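Local coordinates for aminotransferase AspB (Helicobacter pylori 26695, PDB 3EZS), which binds pyridoxal 5'-phosphate and catalyses transamination, as a member of the class I and II aminotransferase family, at the interface of chains A and B. Coordinates in Å, arbitrary orientation; residue numbers count along the deposited sequence, not the author numbering. Chains: chain A/B, aminotransferase AspB.

Contact 1: the interface of chains A and B. Residues chain A 2, 4-5, 7, 123; chain B 252, 255-256, 259.
The N-terminal arm of this class I and II aminotransferase, here A:Met2 to A:Tyr7, reaches over helix 247-260 of the partner, as N-terminal arms often do in dimers of this family. A:Phe4 carries much of the contact. Its ring lies flat on the methyl of B:Ala255, whose CB sits over the ring centre, 3.6 Å from A:Phe4 CG, a CH-pi contact. CG of A:Phe4 stands anti to its carbonyl carbon (chi1 -60°), which swings the ring off the arm and onto the helix. The far rim of the ring runs along the helix backbone, with CE1 3.6 Å from B:Phe256 CA and CZ 3.7 Å from the carbonyl O of B:Lys252. At its edge, in the ring plane, stands CE2 of B:Tyr259.

Another aromatic contact is made by A:Tyr7, whose hydroxyl O sits over the middle of one face of the B:Tyr259 ring, with OH 3.2 Å from CE1. The A:Tyr7 side chain is thus inserted tip first against a face. CA of A:Gly123 in helix 120-127 packs 3.9 Å from the same CE1 of B:Tyr259. The selenium of A:Met2 is modelled too close to the B:Phe256 ring for this contact to be relied on.

Contact 2: the interface of chains A and B. Residues chain A 32-33, 230-231, 236-237; chain B 52-56.
This is a shared active-site interface, the kind that makes a class I and II aminotransferase work as a dimer: a tyrosine of one chain enters the cofactor pocket of the other. B:Tyr55 reaches A:Lys231, the lysine of the family's SLSK motif that forms the Schiff base with pyridoxal phosphate. A:Lys231 NZ donates a hydrogen bond of 2.6 Å to the phenol OH of B:Tyr55, the two side chains meeting at about a right angle. A bend at the end of the lysine (chi4 48°) turns its amine toward the phenol.

The tyrosine ring is clamped between two residues of chain A. CB of A:Pro236 lies over the centre of one face, 3.6 Å from B:Tyr55 CD1. On the opposite face the extended A:Glu32 lays its carboxylate almost parallel to the ring, the planes 11° apart, with OE2 3.6 Å from B:Tyr55 CG. A water bridges the backbone N of B:Tyr55 (2.9 Å) and the carboxylate OE1 of A:Glu32 (3.3 Å, a longer contact). Beside the clamp, A:Gly237 N gives a 2.8 Å hydrogen bond to the carbonyl O of B:Leu52. CG of A:Pro236 rests 3.3 Å from the carbonyl O of B:Asn53.

Contact 3: the interface of chains A and B. Residues chain A 101, 104, 252, 256, 259; chain B 2, 4, 96, 127.
The extended backbone of B:Met2 to B:Phe4 (phi/psi -113°/113° at B:Phe4) runs beside A:Lys252 to A:Phe256 of helix 247-257, turning its side chains onto that helix and the aromatic residues around it. B:Met2, a selenomethionine, is the inserted group. Its CG is anti to the backbone N (chi1 178°) and the chain stays extended until chi3, where it bends to set the terminal methyl on A:Phe104. CE of B:Met2 lies over one face of the ring, offset toward the rim and 3.4 Å from A:Phe104 CG, a CH-pi contact. The selenium meanwhile touches the A:Phe256 ring at CD1, 3.3 Å away, and A:Phe101 closes in more loosely, with CD1 4.0 Å from the selenium. B:Met2 thereby fits among three phenylalanines, meeting each at about a right angle.

Further along, B:Phe127 packs against two of these rings: its CE1 is 3.7 Å from A:Phe256 CE1, and its carbonyl O lies at the edge of the A:Phe104 ring, in plane, 3.5 Å from A:Phe104 CE1. B:Phe96 packs against A:Tyr259, with CE1 3.7 Å from A:Tyr259 CB; the carbonyl O of A:Tyr259 stands over the rim of the B:Phe96 ring, 3.5 Å from B:Phe96 CG. The two sides meet here mainly by apolar packing, and this aromatic cluster fastens the N-terminal arm to the neighbouring subunit and is likely to stabilise the dimer.

Contact 4: the interface of chains A and B. Residues chain A 89, 93, 260-262; chain B 89, 93, 260-262.
The end of helix 247-257 (chain A) or 247-260 (chain B) and the loop after it meet their own copy, flanked by the turn after strand 85-88 and the start of helix 92-102. A:Tyr262 and B:Tyr262 stack face to face, ring centroids 3.8 Å apart and planes 4° from parallel, although the long axes of the side chains are nearly perpendicular. This crossing carries each phenol past the partner ring to a backbone carbonyl: A:Tyr262 OH donates to B:Leu260 O at 2.5 Å, and B:Tyr262 OH to A:Leu260 O at 2.6 Å, each hydroxyl tilted from the carbonyl plane.

The outer faces of the rings are backed by A:Glu93 and B:Glu93 of their own chains, OE1 of A:Glu93 lying over the centre of the A:Tyr262 ring. CG of A:Glu93 takes the crowded position between backbone N and carbonyl carbon (chi1 60°), and a bend at chi2 folds the carboxylate back. Its OE2 can then accept a 2.9 Å hydrogen bond from A:Leu89 N through the lone pair facing away from OE1, which helps hold the carboxylate in its rotation. A:Leu89 and B:Leu89 meet tip to tip, their CD2 atoms 3.7 Å apart. Water extends the link: one molecule lies 2.7 Å from A:Gly261 O and 2.6 Å from B:Leu89 O, and a second joins B:Gly261 O to A:Leu89 O. Polar and stacked contacts repeated by the two-fold axis thus pin the two chains together.

Contact 1: the interface of chains A and B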
# COMPACT_ATOMS: atom_id res chain seq x y z
N MSE A 2 6.06 -15.10 11.09
CA MSE A 2 5.71 -14.02 12.00
C MSE A 2 4.50 -14.45 12.83
O MSE A 2 3.71 -15.28 12.39
CB MSE A 2 5.45 -12.75 11.19
CG MSE A 2 4.23 -12.79 10.29
SE MSE A 2 4.56 -11.92 8.58
CE MSE A 2 5.72 -13.26 7.76
N PHE A 4 0.90 -13.82 14.66
CA PHE A 4 -0.28 -12.99 14.43
C PHE A 4 -1.14 -12.93 15.68
O PHE A 4 -2.01 -13.78 15.89
CB PHE A 4 -1.09 -13.50 13.23
CG PHE A 4 -0.33 -13.51 11.93
CD1 PHE A 4 0.16 -12.32 11.39
CD2 PHE A 4 -0.12 -14.69 11.23
CE1 PHE A 4 0.86 -12.31 10.19
CE2 PHE A 4 0.59 -14.69 10.01
CZ PHE A 4 1.08 -13.50 9.50
N GLU A 5 -0.89 -11.93 16.52
CA GLU A 5 -1.64 -11.75 17.75
C GLU A 5 -3.03 -11.23 17.40
O GLU A 5 -3.18 -10.52 16.40
CB GLU A 5 -0.93 -10.73 18.65
CG GLU A 5 0.51 -11.11 19.07
CD GLU A 5 0.56 -12.17 20.16
OE1 GLU A 5 1.13 -13.26 19.91
OE2 GLU A 5 0.02 -11.92 21.26
N TYR A 7 -6.34 -8.91 17.33
CA TYR A 7 -6.48 -7.46 17.42
C TYR A 7 -7.40 -7.10 18.58
O TYR A 7 -8.17 -7.94 19.07
CB TYR A 7 -6.97 -6.84 16.10
CG TYR A 7 -5.85 -6.57 15.10
CD1 TYR A 7 -5.47 -7.53 14.17
CD2 TYR A 7 -5.18 -5.34 15.09
CE1 TYR A 7 -4.45 -7.28 13.26
CE2 TYR A 7 -4.16 -5.08 14.18
CZ TYR A 7 -3.80 -6.05 13.26
OH TYR A 7 -2.80 -5.81 12.36
N GLY A 123 3.65 -4.54 15.48
CA GLY A 123 3.72 -5.25 14.21
C GLY A 123 4.97 -4.81 13.44
O GLY A 123 5.68 -5.64 12.87
N LYS B 252 -2.70 -17.22 5.76
CA LYS B 252 -1.69 -16.51 6.54
C LYS B 252 -1.33 -15.18 5.91
O LYS B 252 -1.07 -14.22 6.61
CB LYS B 252 -0.44 -17.38 6.70
CG LYS B 252 -0.65 -18.62 7.56
CD LYS B 252 0.54 -19.58 7.41
N ALA B 255 -3.61 -12.53 7.14
CA ALA B 255 -3.23 -12.02 8.46
C ALA B 255 -2.09 -11.00 8.34
O ALA B 255 -2.10 -9.97 9.01
CB ALA B 255 -2.84 -13.19 9.41
N PHE B 256 -1.13 -11.29 7.47
CA PHE B 256 -0.01 -10.38 7.24
C PHE B 256 -0.48 -9.05 6.63
O PHE B 256 -0.05 -7.98 7.04
CB PHE B 256 1.02 -11.07 6.33
CG PHE B 256 2.21 -10.21 5.98
CD1 PHE B 256 3.02 -9.70 6.97
CD2 PHE B 256 2.53 -9.94 4.66
CE1 PHE B 256 4.13 -8.92 6.65
CE2 PHE B 256 3.63 -9.18 4.33
CZ PHE B 256 4.44 -8.67 5.32
N TYR B 259 -1.70 -5.75 8.59
CA TYR B 259 -0.69 -4.75 9.03
C TYR B 259 -0.17 -3.78 7.95
O TYR B 259 0.28 -2.68 8.27
CB TYR B 259 0.55 -5.49 9.54
CG TYR B 259 0.31 -6.29 10.79
CD1 TYR B 259 0.39 -5.70 12.05
CD2 TYR B 259 0.00 -7.64 10.72
CE1 TYR B 259 0.17 -6.43 13.21
CE2 TYR B 259 -0.22 -8.39 11.87
CZ TYR B 259 -0.13 -7.78 13.12
OH TYR B 259 -0.36 -8.52 14.26

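Contact 2: the interface of chains A and B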
# COMPACT_ATOMS: atom_id res chain seq x y z
N GLU A 32 -13.35 5.34 15.38
CA GLU A 32 -13.56 5.72 13.97
C GLU A 32 -14.82 6.61 13.81
O GLU A 32 -15.96 6.11 13.93
CB GLU A 32 -13.65 4.45 13.10
CG GLU A 32 -12.35 3.58 13.12
CD GLU A 32 -12.42 2.27 12.31
OE1 GLU A 32 -13.55 1.82 11.95
OE2 GLU A 32 -11.34 1.67 12.04
N PRO A 33 -14.63 7.91 13.53
CA PRO A 33 -15.63 8.99 13.36
C PRO A 33 -16.92 8.58 12.64
O PRO A 33 -16.88 7.85 11.65
CB PRO A 33 -14.88 10.07 12.58
N SER A 230 -7.53 11.25 7.88
CA SER A 230 -8.70 10.45 8.23
C SER A 230 -9.62 11.03 9.28
O SER A 230 -10.83 11.04 9.09
CB SER A 230 -8.26 9.05 8.67
OG SER A 230 -7.50 8.45 7.63
N LYS A 231 -9.05 11.48 10.40
CA LYS A 231 -9.85 12.00 11.52
C LYS A 231 -10.20 13.46 11.33
O LYS A 231 -11.34 13.88 11.56
CB LYS A 231 -9.15 11.75 12.86
CG LYS A 231 -9.20 10.26 13.22
CD LYS A 231 -8.05 9.87 14.11
CE LYS A 231 -8.12 8.38 14.46
NZ LYS A 231 -8.34 7.49 13.29
N PRO A 236 -11.65 8.88 5.96
CA PRO A 236 -10.68 7.79 6.03
C PRO A 236 -10.55 7.04 4.72
O PRO A 236 -9.48 6.53 4.43
CB PRO A 236 -11.25 6.86 7.12
CG PRO A 236 -12.70 7.16 7.13
CD PRO A 236 -12.76 8.64 6.90
N GLY A 237 -11.60 7.01 3.90
CA GLY A 237 -11.54 6.35 2.59
C GLY A 237 -10.54 6.93 1.60
O GLY A 237 -10.15 6.24 0.65
N LEU B 52 -16.79 7.55 1.47
CA LEU B 52 -15.45 8.01 1.87
C LEU B 52 -15.29 8.12 3.37
O LEU B 52 -14.17 8.22 3.86
CB LEU B 52 -15.11 9.36 1.22
CG LEU B 52 -14.85 9.37 -0.29
CD1 LEU B 52 -14.64 10.80 -0.81
CD2 LEU B 52 -13.68 8.49 -0.65
N ASN B 53 -16.40 8.09 4.11
CA ASN B 53 -16.34 8.20 5.56
C ASN B 53 -16.09 6.89 6.28
O ASN B 53 -16.01 6.88 7.48
CB ASN B 53 -17.57 8.92 6.15
CG ASN B 53 -18.88 8.15 5.99
OD1 ASN B 53 -19.05 7.35 5.08
ND2 ASN B 53 -19.84 8.44 6.89
N ILE B 54 -15.94 5.80 5.53
CA ILE B 54 -15.76 4.47 6.10
C ILE B 54 -14.31 4.03 5.93
O ILE B 54 -13.76 4.16 4.82
CB ILE B 54 -16.68 3.46 5.35
CG1 ILE B 54 -18.16 3.85 5.56
CG2 ILE B 54 -16.43 2.03 5.82
CD1 ILE B 54 -19.12 2.91 4.90
N TYR B 55 -13.69 3.55 7.02
CA TYR B 55 -12.33 3.00 6.97
C TYR B 55 -12.40 1.74 6.12
O TYR B 55 -13.14 0.82 6.47
CB TYR B 55 -11.78 2.65 8.37
CG TYR B 55 -11.26 3.84 9.13
CD1 TYR B 55 -12.14 4.67 9.82
CD2 TYR B 55 -9.89 4.14 9.16
CE1 TYR B 55 -11.68 5.78 10.53
CE2 TYR B 55 -9.41 5.27 9.90
CZ TYR B 55 -10.33 6.08 10.57
OH TYR B 55 -9.95 7.19 11.30
N PRO B 56 -11.70 1.72 4.97
CA PRO B 56 -11.73 0.47 4.20
C PRO B 56 -11.11 -0.71 4.94
O PRO B 56 -10.26 -0.52 5.81
CB PRO B 56 -10.90 0.80 2.95
CG PRO B 56 -10.94 2.29 2.85
CD PRO B 56 -10.93 2.76 4.26
O HOH W 1 -15.26 3.01 9.45

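Contact 3: the interface of chains A and B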
# COMPACT_ATOMS: atom_id res chain seq x y z
N PHE A 101 12.47 0.14 6.73
CA PHE A 101 13.32 0.92 5.86
C PHE A 101 14.56 1.45 6.62
O PHE A 101 15.68 1.14 6.23
CB PHE A 101 12.55 2.06 5.20
CG PHE A 101 13.44 3.21 4.76
CD1 PHE A 101 14.24 3.09 3.63
CD2 PHE A 101 13.47 4.40 5.48
CE1 PHE A 101 15.07 4.14 3.24
CE2 PHE A 101 14.29 5.45 5.10
CZ PHE A 101 15.08 5.32 3.97
N PHE A 104 16.89 -1.24 8.16
CA PHE A 104 17.07 -2.33 7.21
C PHE A 104 18.33 -3.17 7.37
O PHE A 104 18.27 -4.40 7.27
CB PHE A 104 17.01 -1.81 5.76
CG PHE A 104 17.05 -2.91 4.75
CD1 PHE A 104 15.95 -3.72 4.55
CD2 PHE A 104 18.19 -3.17 4.02
CE1 PHE A 104 15.97 -4.75 3.62
CE2 PHE A 104 18.23 -4.20 3.10
CZ PHE A 104 17.12 -4.99 2.91
N LYS A 252 15.99 8.98 0.73
CA LYS A 252 16.23 7.56 0.59
C LYS A 252 14.90 6.77 0.68
O LYS A 252 14.70 5.80 -0.06
CB LYS A 252 17.26 7.10 1.65
CG LYS A 252 18.65 7.71 1.46
CD LYS A 252 19.65 7.21 2.50
N PHE A 256 12.94 3.92 -1.78
CA PHE A 256 12.40 2.66 -1.28
C PHE A 256 10.91 2.55 -1.67
O PHE A 256 10.45 1.52 -2.13
CB PHE A 256 12.63 2.56 0.23
CG PHE A 256 11.95 1.37 0.91
CD1 PHE A 256 12.31 0.07 0.59
CD2 PHE A 256 11.01 1.57 1.91
CE1 PHE A 256 11.71 -1.02 1.23
CE2 PHE A 256 10.42 0.48 2.57
CZ PHE A 256 10.77 -0.80 2.24
N TYR A 259 9.22 1.03 -5.02
CA TYR A 259 8.96 -0.41 -5.13
C TYR A 259 7.70 -0.95 -4.44
O TYR A 259 7.25 -2.06 -4.76
CB TYR A 259 10.13 -1.16 -4.48
CG TYR A 259 11.46 -0.93 -5.15
CD1 TYR A 259 11.85 -1.72 -6.24
CD2 TYR A 259 12.32 0.06 -4.70
CE1 TYR A 259 13.08 -1.52 -6.86
CE2 TYR A 259 13.55 0.27 -5.31
CZ TYR A 259 13.94 -0.52 -6.39
OH TYR A 259 15.16 -0.30 -7.00
N MSE B 2 20.92 -0.60 2.23
CA MSE B 2 19.86 -0.72 1.18
C MSE B 2 20.33 -0.04 -0.11
O MSE B 2 20.62 1.17 -0.10
CB MSE B 2 18.54 -0.10 1.67
CG MSE B 2 17.45 -0.15 0.62
SE MSE B 2 15.60 0.19 1.16
CE MSE B 2 15.25 -1.37 2.26
N PHE B 4 19.76 0.95 -4.30
CA PHE B 4 18.71 1.24 -5.29
C PHE B 4 19.22 1.19 -6.74
O PHE B 4 20.05 2.00 -7.15
CB PHE B 4 18.05 2.59 -4.98
CG PHE B 4 17.58 2.71 -3.55
CD1 PHE B 4 16.46 2.01 -3.11
CD2 PHE B 4 18.26 3.51 -2.63
CE1 PHE B 4 16.03 2.10 -1.79
CE2 PHE B 4 17.82 3.62 -1.31
CZ PHE B 4 16.71 2.92 -0.89
N PHE B 96 5.80 -7.40 -4.97
CA PHE B 96 6.89 -6.99 -4.07
C PHE B 96 6.82 -7.64 -2.68
O PHE B 96 7.86 -8.07 -2.14
CB PHE B 96 6.93 -5.46 -3.89
CG PHE B 96 8.06 -4.99 -3.04
CD1 PHE B 96 9.32 -4.82 -3.58
CD2 PHE B 96 7.88 -4.75 -1.68
CE1 PHE B 96 10.39 -4.39 -2.80
CE2 PHE B 96 8.95 -4.32 -0.88
CZ PHE B 96 10.20 -4.14 -1.44
N PHE B 127 14.83 -7.00 -1.09
CA PHE B 127 14.22 -6.67 0.18
C PHE B 127 14.27 -7.85 1.16
O PHE B 127 14.61 -7.66 2.32
CB PHE B 127 12.79 -6.19 -0.04
CG PHE B 127 12.12 -5.67 1.20
CD1 PHE B 127 12.73 -4.70 1.99
CD2 PHE B 127 10.85 -6.11 1.54
CE1 PHE B 127 12.10 -4.21 3.15
CE2 PHE B 127 10.20 -5.63 2.68
CZ PHE B 127 10.83 -4.67 3.49

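Contact 4: the interface of chains A and B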
# COMPACT_ATOMS: atom_id res chain seq x y z
N LEU A 89 -0.00 6.87 1.79
CA LEU A 89 -1.33 6.29 1.68
C LEU A 89 -1.92 6.11 3.07
O LEU A 89 -2.19 5.00 3.51
CB LEU A 89 -1.25 4.95 0.93
CG LEU A 89 -2.53 4.52 0.22
CD1 LEU A 89 -2.76 5.49 -0.95
CD2 LEU A 89 -2.46 3.09 -0.26
N GLU A 93 0.37 2.45 6.93
CA GLU A 93 1.45 1.85 6.17
C GLU A 93 2.82 2.44 6.48
O GLU A 93 3.80 1.72 6.57
CB GLU A 93 1.13 1.94 4.68
CG GLU A 93 0.93 3.35 4.10
CD GLU A 93 2.14 3.89 3.35
OE1 GLU A 93 3.26 3.39 3.54
OE2 GLU A 93 1.95 4.81 2.54
N LEU A 260 7.14 -0.20 -3.50
CA LEU A 260 6.08 -0.70 -2.64
C LEU A 260 4.65 -0.75 -3.20
O LEU A 260 3.86 -1.55 -2.71
CB LEU A 260 6.07 0.09 -1.34
CG LEU A 260 7.38 0.19 -0.56
CD1 LEU A 260 7.19 1.16 0.59
CD2 LEU A 260 7.84 -1.18 -0.07
N GLY A 261 4.33 0.09 -4.17
CA GLY A 261 2.99 0.09 -4.77
C GLY A 261 1.88 0.67 -3.91
O GLY A 261 0.71 0.24 -4.01
N TYR A 262 2.23 1.62 -3.04
CA TYR A 262 1.24 2.33 -2.22
C TYR A 262 0.75 3.57 -2.98
O TYR A 262 1.04 4.71 -2.59
CB TYR A 262 1.83 2.77 -0.87
CG TYR A 262 2.03 1.69 0.17
CD1 TYR A 262 0.95 1.20 0.89
CD2 TYR A 262 3.30 1.20 0.47
CE1 TYR A 262 1.11 0.23 1.86
CE2 TYR A 262 3.48 0.23 1.46
CZ TYR A 262 2.38 -0.25 2.15
OH TYR A 262 2.53 -1.21 3.14
N LEU B 89 -4.27 -4.29 -3.93
CA LEU B 89 -4.19 -2.94 -4.47
C LEU B 89 -3.36 -2.99 -5.76
O LEU B 89 -2.28 -2.39 -5.87
CB LEU B 89 -3.55 -2.02 -3.41
CG LEU B 89 -3.93 -0.56 -3.45
CD1 LEU B 89 -5.43 -0.42 -3.12
CD2 LEU B 89 -3.07 0.24 -2.47
N GLU B 93 2.23 -4.22 -5.70
CA GLU B 93 2.52 -4.40 -4.28
C GLU B 93 2.61 -5.87 -3.89
O GLU B 93 3.49 -6.26 -3.10
CB GLU B 93 1.55 -3.60 -3.41
CG GLU B 93 0.03 -3.90 -3.55
CD GLU B 93 -0.49 -4.97 -2.57
OE1 GLU B 93 0.31 -5.66 -1.88
OE2 GLU B 93 -1.74 -5.08 -2.49
N LEU B 260 -0.22 -4.19 6.69
CA LEU B 260 0.41 -3.44 5.61
C LEU B 260 -0.21 -2.11 5.16
O LEU B 260 0.51 -1.25 4.64
CB LEU B 260 0.58 -4.34 4.39
CG LEU B 260 1.44 -5.60 4.54
CD1 LEU B 260 1.37 -6.43 3.24
CD2 LEU B 260 2.86 -5.23 4.84
N GLY B 261 -1.52 -1.96 5.32
CA GLY B 261 -2.22 -0.73 4.95
C GLY B 261 -2.46 -0.49 3.47
O GLY B 261 -2.61 0.65 3.05
N TYR B 262 -2.51 -1.55 2.67
CA TYR B 262 -2.81 -1.43 1.24
C TYR B 262 -4.33 -1.46 1.04
O TYR B 262 -4.87 -2.45 0.54
CB TYR B 262 -2.20 -2.57 0.44
CG TYR B 262 -0.71 -2.55 0.29
CD1 TYR B 262 -0.11 -1.68 -0.61
CD2 TYR B 262 0.09 -3.43 0.99
CE1 TYR B 262 1.24 -1.67 -0.80
CE2 TYR B 262 1.47 -3.43 0.81
CZ TYR B 262 2.04 -2.55 -0.09
OH TYR B 262 3.41 -2.51 -0.29
O HOH W 2 0.13 -1.57 -5.94
O HOH W 3 -2.28 2.77 4.95

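Contact 4 lies on the two-fold axis, about 16 Å from contact 1, 17 Å from contact 2 and 14 Å from contact 3, between the centres of their C-alpha atoms. In contact 1, A:Met2 and A:Phe4 meet B:Lys252, B:Phe256 and B:Tyr259; contact 3, about 21 Å away, exchanges the chains, but B:Met2 takes another rotamer than A:Met2, so the arm tips are not strictly symmetric. Helix 247-257 or 247-260 leads from these arm contacts into contact 4. Contact 2, about 22 Å from contact 1 and 29 Å from contact 3, carries the shared active site, so arm and axis packing may help hold the catalytic partners in register.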